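Local coordinates for ORF99 (Acidianus Filamentous Virus 1, PDB 3DF6), which is of unknown function but is thermo- and acid-stable, probably belongs to the AcrID1 family of viral anti-CRISPR proteins, and pairs into a dimer, at residues C[77-80]-C[84-87]; C[18-23]-C[92-97]; C[8-13]-C[29-34]; C[61-66]-C[71-76]. The protein carries 2 engineered substitutions. All coordinates share one frame; numbering follows the deposited sequence.

Contact 1 of 4, residues C[77-80]-C[84-87]; sequences YVRQ and KYTV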
loop_
_atom_site.group_PDB
_atom_site.type_symbol
_atom_site.label_atom_id
_atom_site.label_comp_id
_atom_site.label_asym_id
_atom_site.label_seq_id
_atom_site.Cartn_x
_atom_site.Cartn_y
_atom_site.Cartn_z
ATOM N N TYR C 77 -11.062 4.120 10.967
ATOM C CA TYR C 77 -10.484 5.087 11.900
ATOM C C TYR C 77 -11.221 5.214 13.225
ATOM O O TYR C 77 -12.399 4.825 13.346
ATOM C CB TYR C 77 -10.364 6.485 11.256
ATOM C CG TYR C 77 -11.683 7.122 10.836
ATOM C CD1 TYR C 77 -12.369 7.999 11.685
ATOM C CD2 TYR C 77 -12.241 6.835 9.589
ATOM C CE1 TYR C 77 -13.585 8.582 11.284
ATOM C CE2 TYR C 77 -13.426 7.403 9.184
ATOM C CZ TYR C 77 -14.093 8.277 10.024
ATOM O OH TYR C 77 -15.268 8.822 9.588
ATOM N N VAL C 78 -10.513 5.792 14.201
ATOM C CA VAL C 78 -11.103 6.197 15.474
ATOM C C VAL C 78 -11.057 7.730 15.574
ATOM O O VAL C 78 -10.018 8.348 15.331
ATOM C CB VAL C 78 -10.393 5.528 16.664
ATOM C CG1 VAL C 78 -11.011 5.973 18.005
ATOM C CG2 VAL C 78 -10.435 3.992 16.529
ATOM N N ARG C 79 -12.195 8.337 15.909
ATOM C CA ARG C 79 -12.272 9.789 16.086
ATOM C C ARG C 79 -11.717 10.213 17.451
ATOM O O ARG C 79 -12.208 9.782 18.496
ATOM C CB ARG C 79 -13.704 10.289 15.927
ATOM C CG ARG C 79 -14.294 10.113 14.543
ATOM C CD ARG C 79 -15.584 10.949 14.400
ATOM N NE ARG C 79 -16.469 10.355 13.397
ATOM C CZ ARG C 79 -16.621 10.780 12.141
ATOM N NH1 ARG C 79 -15.973 11.852 11.686
ATOM N NH2 ARG C 79 -17.442 10.127 11.335
ATOM N N GLN C 80 -10.695 11.063 17.421
ATOM C CA GLN C 80 -10.034 11.536 18.636
ATOM C C GLN C 80 -10.478 12.962 19.011
ATOM O O GLN C 80 -11.150 13.632 18.213
ATOM C CB GLN C 80 -8.511 11.427 18.472
ATOM C CG GLN C 80 -8.028 10.010 18.058
ATOM C CD GLN C 80 -8.141 8.977 19.183
ATOM O OE1 GLN C 80 -8.466 9.316 20.324
ATOM N NE2 GLN C 80 -7.848 7.716 18.865
ATOM N N LYS C 84 -8.998 14.855 15.607
ATOM C CA LYS C 84 -7.917 13.992 15.097
ATOM C C LYS C 84 -8.505 12.633 14.758
ATOM O O LYS C 84 -9.515 12.236 15.330
ATOM C CB LYS C 84 -6.812 13.793 16.145
ATOM C CG LYS C 84 -6.238 15.066 16.772
ATOM C CD LYS C 84 -5.206 15.779 15.896
ATOM C CE LYS C 84 -4.765 17.081 16.598
ATOM N NZ LYS C 84 -4.155 18.080 15.658
ATOM N N TYR C 85 -7.862 11.914 13.833
ATOM C CA TYR C 85 -8.390 10.662 13.315
ATOM C C TYR C 85 -7.252 9.667 13.352
ATOM O O TYR C 85 -6.246 9.848 12.658
ATOM C CB TYR C 85 -8.926 10.864 11.873
ATOM C CG TYR C 85 -10.001 11.961 11.796
ATOM C CD1 TYR C 85 -11.360 11.638 11.708
ATOM C CD2 TYR C 85 -9.652 13.318 11.856
ATOM C CE1 TYR C 85 -12.345 12.643 11.663
ATOM C CE2 TYR C 85 -10.625 14.330 11.827
ATOM C CZ TYR C 85 -11.966 13.988 11.731
ATOM O OH TYR C 85 -12.926 14.998 11.706
ATOM N N THR C 86 -7.369 8.662 14.218
ATOM C CA THR C 86 -6.404 7.569 14.228
ATOM C C THR C 86 -6.788 6.539 13.148
ATOM O O THR C 86 -7.745 5.778 13.302
ATOM C CB THR C 86 -6.300 6.883 15.602
ATOM O OG1 THR C 86 -5.911 7.842 16.586
ATOM C CG2 THR C 86 -5.267 5.766 15.576
ATOM N N VAL C 87 -6.014 6.516 12.070
ATOM C CA VAL C 87 -6.272 5.613 10.956
ATOM C C VAL C 87 -5.665 4.238 11.249
ATOM O O VAL C 87 -4.471 4.120 11.582
ATOM C CB VAL C 87 -5.758 6.208 9.624
ATOM C CG1 VAL C 87 -5.950 5.217 8.456
ATOM C CG2 VAL C 87 -6.466 7.541 9.310
#
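Tyr-77 and Val-87 face each other as a non-hydrogen-bonded pair in the antiparallel beta hairpin made by strands 69-80 and 84-96, here close to its turn. With CG of Tyr-77 lying between the backbone N and the carbonyl carbon (chi1 62°), its ring is carried beside that of Tyr-85, and the two side chains run the same way. They form an offset T-shaped pair, the edge of Tyr-85 turned to the face of Tyr-77, with ring centroids 5.8 Å apart and planes at 63°. Phe-38 of helix 35-42 stacks on Tyr-85 and also meets Tyr-77 edge-to-face, while the Tyr-77 hydroxyl is hydrogen-bonded to Asp-59.

Val-78 and Thr-86 make the next, hydrogen-bonded pair: Val-78 N to Thr-86 O and Thr-86 N to Val-78 O both measure 2.9 Å. Arg-79 then returns to the face of the tyrosines. Its extended chain runs beside the Tyr-85 side chain with the guanidinium turned steeply to the ring, NH1 coming to the ring edge at 3.7 Å from Tyr-85 CE1, while Tyr-77 CE1 sits over one face of the guanidinium, 3.8 Å above its plane. Arg-79 also makes a cation-pi contact with Phe-57.

Gln-80 lies on the other face, with Val-78 and Thr-86. Its CB packs on Lys-84 CB at 3.7 Å, and a bend at chi2 then brings the amide to Thr-86. Thr-86 OG1 is also hydrogen-bonded to Thr-32 OG1, which ties the hairpin to strand 25-34. Gln-80 NE2 donates to Thr-86 OG1 across 3.0 Å in a bent bond, with an N-H...O angle of 137°.

Contact 2 of 4, residues C[18-23]-C[92-97]; sequences LEDRIK and GVNDWV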
loop_
_atom_site.group_PDB
_atom_site.type_symbol
_atom_site.label_atom_id
_atom_site.label_comp_id
_atom_site.label_asym_id
_atom_site.label_seq_id
_atom_site.Cartn_x
_atom_site.Cartn_y
_atom_site.Cartn_z
ATOM N N LEU C 18 -6.027 6.589 -7.096
ATOM C CA LEU C 18 -7.023 7.263 -7.923
ATOM C C LEU C 18 -6.583 7.462 -9.403
ATOM O O LEU C 18 -7.427 7.359 -10.319
ATOM C CB LEU C 18 -7.544 8.570 -7.258
ATOM C CG LEU C 18 -8.131 8.400 -5.831
ATOM C CD1 LEU C 18 -8.413 9.774 -5.169
ATOM C CD2 LEU C 18 -9.374 7.503 -5.791
ATOM N N GLU C 19 -5.286 7.709 -9.626
ATOM C CA GLU C 19 -4.667 7.748 -10.975
ATOM C C GLU C 19 -4.615 6.399 -11.692
ATOM O O GLU C 19 -4.349 6.343 -12.905
ATOM C CB GLU C 19 -3.227 8.241 -10.873
ATOM C CG GLU C 19 -3.093 9.698 -10.604
ATOM C CD GLU C 19 -1.646 10.151 -10.500
ATOM O OE1 GLU C 19 -0.723 9.406 -10.916
ATOM O OE2 GLU C 19 -1.445 11.275 -9.996
ATOM N N ASP C 20 -4.848 5.323 -10.931
ATOM C CA ASP C 20 -4.735 3.951 -11.388
ATOM C C ASP C 20 -3.306 3.508 -11.707
ATOM O O ASP C 20 -3.101 2.572 -12.468
ATOM C CB ASP C 20 -5.662 3.667 -12.579
ATOM C CG ASP C 20 -6.006 2.204 -12.692
ATOM O OD1 ASP C 20 -6.211 1.546 -11.645
ATOM O OD2 ASP C 20 -6.064 1.711 -13.831
ATOM N N ARG C 21 -2.322 4.182 -11.127
ATOM C CA ARG C 21 -0.946 3.700 -11.123
ATOM C C ARG C 21 -0.843 2.589 -10.074
ATOM O O ARG C 21 -0.278 1.499 -10.338
ATOM C CB ARG C 21 0.018 4.860 -10.860
ATOM C CG ARG C 21 -0.146 5.987 -11.872
ATOM C CD ARG C 21 1.138 6.783 -12.085
ATOM N NE ARG C 21 2.198 5.985 -12.691
ATOM C CZ ARG C 21 3.292 6.502 -13.245
ATOM N NH1 ARG C 21 3.459 7.820 -13.276
ATOM N NH2 ARG C 21 4.215 5.709 -13.765
ATOM N N ILE C 22 -1.410 2.856 -8.890
ATOM C CA ILE C 22 -1.692 1.773 -7.949
ATOM C C ILE C 22 -3.096 1.302 -8.324
ATOM O O ILE C 22 -4.052 2.068 -8.245
ATOM C CB ILE C 22 -1.586 2.201 -6.484
ATOM C CG1 ILE C 22 -0.126 2.572 -6.127
ATOM C CG2 ILE C 22 -2.063 1.078 -5.550
ATOM C CD1 ILE C 22 -0.013 3.389 -4.806
ATOM N N LYS C 23 -3.206 0.064 -8.807
ATOM C CA LYS C 23 -4.490 -0.451 -9.264
ATOM C C LYS C 23 -5.431 -0.666 -8.067
ATOM O O LYS C 23 -6.590 -0.242 -8.108
ATOM C CB LYS C 23 -4.311 -1.778 -9.998
ATOM C CG LYS C 23 -3.231 -1.798 -11.099
ATOM C CD LYS C 23 -3.433 -0.716 -12.122
ATOM C CE LYS C 23 -2.204 -0.606 -13.052
ATOM N NZ LYS C 23 -2.336 0.556 -13.953
ATOM N N GLY C 92 -8.011 0.278 -1.109
ATOM C CA GLY C 92 -8.447 0.839 -2.387
ATOM C C GLY C 92 -8.824 -0.303 -3.308
ATOM O O GLY C 92 -8.037 -1.226 -3.507
ATOM N N VAL C 93 -10.029 -0.228 -3.862
ATOM C CA VAL C 93 -10.614 -1.294 -4.670
ATOM C C VAL C 93 -11.126 -0.687 -5.986
ATOM O O VAL C 93 -11.590 0.450 -6.008
ATOM C CB VAL C 93 -11.770 -1.945 -3.819
ATOM C CG1 VAL C 93 -12.832 -2.584 -4.639
ATOM C CG2 VAL C 93 -11.191 -2.951 -2.819
ATOM N N ASN C 94 -11.069 -1.443 -7.073
ATOM C CA ASN C 94 -11.684 -1.024 -8.330
ATOM C C ASN C 94 -13.036 -1.663 -8.433
ATOM O O ASN C 94 -13.215 -2.742 -7.905
ATOM C CB ASN C 94 -10.876 -1.547 -9.498
ATOM C CG ASN C 94 -9.593 -0.829 -9.649
ATOM O OD1 ASN C 94 -9.527 0.373 -9.422
ATOM N ND2 ASN C 94 -8.562 -1.547 -10.029
ATOM N N ASP C 95 -13.973 -1.022 -9.124
ATOM C CA ASP C 95 -15.268 -1.632 -9.370
ATOM C C ASP C 95 -15.774 -1.171 -10.736
ATOM O O ASP C 95 -15.588 -0.006 -11.124
ATOM C CB ASP C 95 -16.242 -1.203 -8.271
ATOM C CG ASP C 95 -17.538 -2.045 -8.220
ATOM O OD1 ASP C 95 -17.649 -3.114 -8.872
ATOM O OD2 ASP C 95 -18.469 -1.614 -7.495
ATOM N N TRP C 96 -16.403 -2.094 -11.459
ATOM C CA TRP C 96 -17.115 -1.777 -12.684
ATOM C C TRP C 96 -18.536 -1.444 -12.299
ATOM O O TRP C 96 -19.194 -2.191 -11.562
ATOM C CB TRP C 96 -17.135 -2.969 -13.640
ATOM C CG TRP C 96 -17.917 -2.733 -14.912
ATOM C CD1 TRP C 96 -19.284 -2.766 -15.072
ATOM C CD2 TRP C 96 -17.375 -2.457 -16.202
ATOM N NE1 TRP C 96 -19.617 -2.523 -16.381
ATOM C CE2 TRP C 96 -18.465 -2.326 -17.098
ATOM C CE3 TRP C 96 -16.067 -2.299 -16.692
ATOM C CZ2 TRP C 96 -18.289 -2.059 -18.459
ATOM C CZ3 TRP C 96 -15.899 -2.019 -18.052
ATOM C CH2 TRP C 96 -17.007 -1.902 -18.911
ATOM N N VAL C 97 -19.026 -0.340 -12.837
ATOM C CA VAL C 97 -20.329 0.150 -12.475
ATOM C C VAL C 97 -21.086 0.537 -13.755
ATOM O O VAL C 97 -20.470 0.845 -14.788
ATOM C CB VAL C 97 -20.192 1.311 -11.458
ATOM C CG1 VAL C 97 -21.533 1.748 -10.944
ATOM C CG2 VAL C 97 -19.378 0.845 -10.277
#
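A Schellman motif closes helix 3-18, and the turn that follows brings Asp-20 and Lys-23 up to Asn-94 on strand 84-96. The evidence for the motif is the positive phi of Asp-20 (68°) together with two backbone bonds back into the last helical turn. The contact with the strand is small, burying 109 Å² in all, and it is mostly polar.

Asn-94 supplies the central group. Its amide comes up to the backbone carbonyl of Lys-23, with Asn-94 ND2 3.0 Å from Lys-23 O. The Asp-20 side chain crosses that of Asn-94 at about a right angle, with carboxylate and amide planes 72° apart, and Asp-20 OD1 lies 4.2 Å from Asn-94 OD1. The two oxygens share one cation, which probably offsets their mutual repulsion: the ammonium of Lys-71 forms a salt bridge with Asp-20 OD1 and a hydrogen bond with Asn-94 OD1.

Within the turn, Lys-23 bends back to Asp-20. Its NZ donates to Asp-20 O at 2.6 Å, approaching nearly along the C=O axis (172°), and lies a long 3.9 Å from Asp-20 OD2. Next to it, Ile-22 pairs antiparallel with a strand of the second subunit, so this turn also reaches the dimer interface. The whole is a helix C-terminus ended by a Schellman motif and joined to strand 84-96 through Lys-71 of the neighbouring strand 69-80.

Contact 3 of 4, residues C[8-13]-C[29-34]; sequences KLLIKV and LNTTLD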
loop_
_atom_site.group_PDB
_atom_site.type_symbol
_atom_site.label_atom_id
_atom_site.label_comp_id
_atom_site.label_asym_id
_atom_site.label_seq_id
_atom_site.Cartn_x
_atom_site.Cartn_y
_atom_site.Cartn_z
ATOM N N LYS C 8 2.016 12.536 4.410
ATOM C CA LYS C 8 2.158 12.956 3.012
ATOM C C LYS C 8 2.267 11.759 2.054
ATOM O O LYS C 8 1.667 11.769 0.978
ATOM C CB LYS C 8 3.377 13.876 2.827
ATOM C CG LYS C 8 3.075 15.341 3.036
ATOM C CD LYS C 8 4.314 16.233 2.815
ATOM C CE LYS C 8 4.860 16.147 1.373
ATOM N NZ LYS C 8 6.148 16.868 1.219
ATOM N N LEU C 9 3.053 10.751 2.420
ATOM C CA LEU C 9 3.127 9.526 1.612
ATOM C C LEU C 9 1.783 8.790 1.531
ATOM O O LEU C 9 1.375 8.347 0.449
ATOM C CB LEU C 9 4.251 8.586 2.084
ATOM C CG LEU C 9 4.375 7.250 1.325
ATOM C CD1 LEU C 9 5.825 6.864 1.101
ATOM C CD2 LEU C 9 3.608 6.085 2.024
ATOM N N LEU C 10 1.074 8.676 2.653
ATOM C CA LEU C 10 -0.238 8.021 2.623
ATOM C C LEU C 10 -1.211 8.720 1.666
ATOM O O LEU C 10 -1.959 8.053 0.942
ATOM C CB LEU C 10 -0.860 7.953 4.017
ATOM C CG LEU C 10 -0.094 7.179 5.108
ATOM C CD1 LEU C 10 -0.852 7.233 6.442
ATOM C CD2 LEU C 10 0.164 5.739 4.672
ATOM N N ILE C 11 -1.181 10.058 1.671
ATOM C CA ILE C 11 -2.023 10.867 0.791
ATOM C C ILE C 11 -1.656 10.597 -0.666
ATOM O O ILE C 11 -2.539 10.440 -1.512
ATOM C CB ILE C 11 -1.917 12.399 1.128
ATOM C CG1 ILE C 11 -2.555 12.699 2.488
ATOM C CG2 ILE C 11 -2.592 13.253 0.054
ATOM C CD1 ILE C 11 -2.065 13.997 3.111
ATOM N N LYS C 12 -0.355 10.563 -0.946
ATOM C CA LYS C 12 0.173 10.220 -2.256
ATOM C C LYS C 12 -0.209 8.809 -2.743
ATOM O O LYS C 12 -0.499 8.619 -3.937
ATOM C CB LYS C 12 1.691 10.378 -2.250
ATOM C CG LYS C 12 2.365 10.137 -3.593
ATOM C CD LYS C 12 1.888 11.106 -4.691
ATOM C CE LYS C 12 2.779 10.967 -5.927
ATOM N NZ LYS C 12 2.422 11.889 -7.045
ATOM N N VAL C 13 -0.162 7.827 -1.837
ATOM C CA VAL C 13 -0.628 6.464 -2.141
ATOM C C VAL C 13 -2.057 6.539 -2.668
ATOM O O VAL C 13 -2.369 5.951 -3.714
ATOM C CB VAL C 13 -0.503 5.497 -0.910
ATOM C CG1 VAL C 13 -1.296 4.167 -1.113
ATOM C CG2 VAL C 13 0.980 5.187 -0.601
ATOM N N LEU C 29 -2.345 0.089 9.569
ATOM C CA LEU C 29 -1.682 1.267 10.100
ATOM C C LEU C 29 -2.260 1.737 11.428
ATOM O O LEU C 29 -3.434 1.509 11.725
ATOM C CB LEU C 29 -2.078 2.508 9.264
ATOM C CG LEU C 29 -1.822 2.468 7.754
ATOM C CD1 LEU C 29 -2.707 3.456 7.023
ATOM C CD2 LEU C 29 -0.305 2.712 7.491
ATOM N N ASN C 30 -1.424 2.532 12.143
ATOM C CA ASN C 30 -1.843 3.019 13.461
ATOM C C ASN C 30 -1.192 4.368 13.593
ATOM O O ASN C 30 -0.177 4.520 14.256
ATOM C CB ASN C 30 -1.491 2.119 14.639
ATOM C CG ASN C 30 -2.119 2.577 15.942
ATOM O OD1 ASN C 30 -2.837 3.579 16.005
ATOM N ND2 ASN C 30 -1.828 1.844 17.002
ATOM N N THR C 31 -1.767 5.356 12.928
ATOM C CA THR C 31 -1.189 6.695 12.929
ATOM C C THR C 31 -2.326 7.710 13.048
ATOM O O THR C 31 -3.452 7.457 12.593
ATOM C CB THR C 31 -0.279 6.903 11.654
ATOM O OG1 THR C 31 0.423 8.152 11.734
ATOM C CG2 THR C 31 -1.092 6.819 10.349
ATOM N N THR C 32 -2.045 8.842 13.688
ATOM C CA THR C 32 -3.087 9.812 13.972
ATOM C C THR C 32 -2.940 11.063 13.113
ATOM O O THR C 32 -1.941 11.789 13.207
ATOM C CB THR C 32 -3.135 10.175 15.483
ATOM O OG1 THR C 32 -3.420 8.992 16.232
ATOM C CG2 THR C 32 -4.237 11.211 15.762
ATOM N N LEU C 33 -3.958 11.298 12.292
ATOM C CA LEU C 33 -4.006 12.404 11.357
ATOM C C LEU C 33 -4.796 13.585 11.886
ATOM O O LEU C 33 -5.896 13.411 12.420
ATOM C CB LEU C 33 -4.685 11.974 10.056
ATOM C CG LEU C 33 -3.876 11.266 8.962
ATOM C CD1 LEU C 33 -3.284 9.952 9.467
ATOM C CD2 LEU C 33 -4.779 11.024 7.766
ATOM N N ASP C 34 -4.219 14.777 11.690
ATOM C CA ASP C 34 -4.917 16.055 11.833
ATOM C C ASP C 34 -6.094 16.094 10.832
ATOM O O ASP C 34 -6.048 15.428 9.799
ATOM C CB ASP C 34 -3.898 17.166 11.532
ATOM C CG ASP C 34 -4.493 18.561 11.505
ATOM O OD1 ASP C 34 -5.663 18.770 11.900
ATOM O OD2 ASP C 34 -3.756 19.481 11.093
#
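Leu-10 holds CG beside its backbone N (chi1 -61°) and opens its two methyls as a fork toward strand 25-34, while Thr-31 is turned with OG1 anti to its backbone N (chi1 -173°), which leaves CG2 facing the helix. The fork divides between two residues of the strand. Leu-10 CD1 meets Thr-31 CG2 tip to tip at 3.9 Å, and Leu-10 CD2 meets Leu-29 CD2, likewise tip to tip, at 4.2 Å. Leu-29 and Thr-31 stand two residues apart on the same face of the strand, which is why one branched side chain can touch both.

No hydrogen bond joins the two segments. The Thr-31 hydroxyl is satisfied by His-7 NE2, one turn before Leu-10 in helix 3-18, so Thr-31 offers a methyl to one helical residue and its oxygen to another. Phe-6 packs on both Leu-29 and Thr-31, and Met-27 continues the strand face under Leu-10. Leu-29 also pairs, by its backbone, with an antiparallel strand of the second subunit, which extends the sheet across the dimer interface.

The arrangement is consistent with a helix packed on an antiparallel sheet, as in alpha+beta folds.

Contact 4 of 4, residues C[61-66]-C[71-76]; sequences YSYDAS and KKLFVE
Tyr-61 and Tyr-63 lean diagonally over the neighbouring strand, each ring passing beyond its direct partner. Tyr-61 is paired with Leu-73, yet its ring reaches Val-75, whose CG2 rests at the ring edge, in its plane, 3.9 Å from CE2. Tyr-63 is paired with Lys-71 but runs on to Leu-73: its CE2 lies 3.8 Å from Leu-73 CB, and its OH is equally close to Leu-73 CD2. Leu-73 thus sits in the hollow between the Tyr-61 stem and the edge of the Tyr-63 ring, its CB 4.3 Å from Tyr-61 CB. At the edge of the Tyr-63 ring, in its plane, Lys-71 O lies 3.5 Å from Tyr-63 CD2.

Strands 56-64 and 69-80 form this beta hairpin, antiparallel at 160°. Tyr-61 with Leu-73 and Tyr-63 with Lys-71 are hydrogen-bonded pairs, joined by four N-H...O bonds such as Tyr-61 N to Leu-73 O at 2.8 Å, and Ser-62 with Lys-72 is the non-hydrogen-bonded pair between them.

The tyrosine face is roofed by helices: Phe-38 and Ile-42 touch Tyr-61, Leu-18 touches Tyr-63, and the Tyr-63 hydroxyl bonds to Ile-42 O. Lys-71 bends at chi2 (-83°) and rises from this face, while the methyl of Ala-65, past the strand end, leans against its CG at 4.1 Å. On the opposite face, Lys-72 stretches out to a salt bridge with Asp-95, and Ser-62 OG lies against the aliphatic part of that chain, 3.8 Å from Lys-72 CG.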
loop_
_atom_site.group_PDB
_atom_site.type_symbol
_atom_site.label_atom_id
_atom_site.label_comp_id
_atom_site.label_asym_id
_atom_site.label_seq_id
_atom_site.Cartn_x
_atom_site.Cartn_y
_atom_site.Cartn_z
ATOM N N TYR C 61 -15.580 5.582 0.439
ATOM C CA TYR C 61 -15.642 6.736 -0.455
ATOM C C TYR C 61 -15.518 6.263 -1.888
ATOM O O TYR C 61 -14.606 5.521 -2.212
ATOM C CB TYR C 61 -14.509 7.696 -0.149
ATOM C CG TYR C 61 -14.483 8.146 1.300
ATOM C CD1 TYR C 61 -15.421 9.066 1.783
ATOM C CD2 TYR C 61 -13.531 7.653 2.175
ATOM C CE1 TYR C 61 -15.398 9.489 3.141
ATOM C CE2 TYR C 61 -13.487 8.069 3.515
ATOM C CZ TYR C 61 -14.417 8.977 3.984
ATOM O OH TYR C 61 -14.356 9.378 5.300
ATOM N N SER C 62 -16.433 6.711 -2.743
ATOM C CA SER C 62 -16.463 6.300 -4.146
ATOM C C SER C 62 -16.075 7.489 -5.046
ATOM O O SER C 62 -16.485 8.633 -4.787
ATOM C CB SER C 62 -17.866 5.758 -4.487
ATOM O OG SER C 62 -18.152 4.625 -3.656
ATOM N N TYR C 63 -15.279 7.213 -6.089
ATOM C CA TYR C 63 -14.785 8.241 -7.005
ATOM C C TYR C 63 -15.053 7.753 -8.427
ATOM O O TYR C 63 -14.617 6.643 -8.784
ATOM C CB TYR C 63 -13.262 8.488 -6.813
ATOM C CG TYR C 63 -12.832 8.749 -5.365
ATOM C CD1 TYR C 63 -12.556 10.051 -4.926
ATOM C CD2 TYR C 63 -12.727 7.705 -4.443
ATOM C CE1 TYR C 63 -12.171 10.302 -3.607
ATOM C CE2 TYR C 63 -12.342 7.946 -3.122
ATOM C CZ TYR C 63 -12.070 9.253 -2.720
ATOM O OH TYR C 63 -11.685 9.500 -1.420
ATOM N N ASP C 64 -15.766 8.553 -9.223
ATOM C CA ASP C 64 -16.022 8.203 -10.628
ATOM C C ASP C 64 -14.675 8.237 -11.356
ATOM O O ASP C 64 -13.998 9.246 -11.338
ATOM C CB ASP C 64 -16.962 9.216 -11.291
ATOM C CG ASP C 64 -18.287 9.367 -10.569
ATOM O OD1 ASP C 64 -18.760 8.385 -9.937
ATOM O OD2 ASP C 64 -18.863 10.490 -10.654
ATOM N N ALA C 65 -14.249 7.136 -11.921
ATOM C CA ALA C 65 -12.891 7.114 -12.474
ATOM C C ALA C 65 -12.880 7.380 -13.961
ATOM O O ALA C 65 -12.110 8.204 -14.467
ATOM C CB ALA C 65 -12.198 5.803 -12.162
ATOM N N SER C 66 -13.744 6.678 -14.662
ATOM C CA SER C 66 -13.726 6.622 -16.101
ATOM C C SER C 66 -15.112 6.125 -16.394
ATOM O O SER C 66 -15.939 6.033 -15.465
ATOM C CB SER C 66 -12.678 5.635 -16.602
ATOM O OG SER C 66 -11.361 6.078 -16.258
ATOM N N LYS C 71 -13.497 4.009 -8.499
ATOM C CA LYS C 71 -12.480 3.732 -7.485
ATOM C C LYS C 71 -13.164 3.838 -6.139
ATOM O O LYS C 71 -13.917 4.795 -5.905
ATOM C CB LYS C 71 -11.318 4.735 -7.554
ATOM C CG LYS C 71 -10.351 4.632 -8.746
ATOM C CD LYS C 71 -9.288 3.579 -8.519
ATOM C CE LYS C 71 -8.388 3.384 -9.748
ATOM N NZ LYS C 71 -7.444 2.285 -9.410
ATOM N N LYS C 72 -12.942 2.852 -5.274
ATOM C CA LYS C 72 -13.498 2.897 -3.919
ATOM C C LYS C 72 -12.391 2.857 -2.883
ATOM O O LYS C 72 -11.461 2.041 -2.976
ATOM C CB LYS C 72 -14.468 1.754 -3.658
ATOM C CG LYS C 72 -15.758 1.811 -4.529
ATOM C CD LYS C 72 -16.692 0.656 -4.101
ATOM C CE LYS C 72 -18.026 0.699 -4.818
ATOM N NZ LYS C 72 -18.846 -0.587 -4.680
ATOM N N LEU C 73 -12.515 3.746 -1.905
ATOM C CA LEU C 73 -11.552 3.879 -0.817
ATOM C C LEU C 73 -12.222 3.609 0.526
ATOM O O LEU C 73 -13.212 4.247 0.880
ATOM C CB LEU C 73 -10.967 5.301 -0.822
ATOM C CG LEU C 73 -9.798 5.525 0.142
ATOM C CD1 LEU C 73 -8.504 4.853 -0.452
ATOM C CD2 LEU C 73 -9.604 6.997 0.446
ATOM N N PHE C 74 -11.693 2.648 1.276
ATOM C CA PHE C 74 -12.202 2.353 2.605
ATOM C C PHE C 74 -11.180 2.833 3.629
ATOM O O PHE C 74 -10.013 2.447 3.557
ATOM C CB PHE C 74 -12.404 0.845 2.767
ATOM C CG PHE C 74 -13.409 0.269 1.833
ATOM C CD1 PHE C 74 -14.721 0.092 2.250
ATOM C CD2 PHE C 74 -13.048 -0.110 0.530
ATOM C CE1 PHE C 74 -15.679 -0.454 1.395
ATOM C CE2 PHE C 74 -14.001 -0.648 -0.349
ATOM C CZ PHE C 74 -15.327 -0.815 0.089
ATOM N N VAL C 75 -11.619 3.660 4.579
ATOM C CA VAL C 75 -10.740 4.178 5.629
ATOM C C VAL C 75 -11.329 3.787 6.972
ATOM O O VAL C 75 -12.454 4.152 7.298
ATOM C CB VAL C 75 -10.559 5.734 5.569
ATOM C CG1 VAL C 75 -9.571 6.203 6.631
ATOM C CG2 VAL C 75 -10.084 6.180 4.187
ATOM N N GLU C 76 -10.577 3.005 7.730
ATOM C CA GLU C 76 -10.984 2.594 9.052
ATOM C C GLU C 76 -10.289 3.490 10.080
ATOM O O GLU C 76 -9.061 3.608 10.069
ATOM C CB GLU C 76 -10.579 1.135 9.273
ATOM C CG GLU C 76 -11.136 0.505 10.542
ATOM C CD GLU C 76 -10.447 -0.827 10.887
ATOM O OE1 GLU C 76 -9.507 -1.207 10.175
ATOM O OE2 GLU C 76 -10.846 -1.485 11.867
#

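Contacts 1 and 4 lie on the same strand, 69-80, with centres about 19 Å apart, and meet where Val-87 packs on Val-75. Contact 3 adjoins contact 1 through strands 84-96 and 25-34, where Tyr-85 O lies 2.7 Å from Leu-33 N. Contacts 2 and 4 have centres about 8 Å apart: Lys-71 of contact 4 reaches into contact 2, and Val-93 N lies 2.8 Å from Lys-72 O. Contacts 1 and 2 lie on opposite sides of the chain's centre, their centres about 25 Å apart. Contacts 2 and 3 both touch the second subunit. A bound calcium ion lies about 7 Å from the Tyr-63 side chain of contact 4.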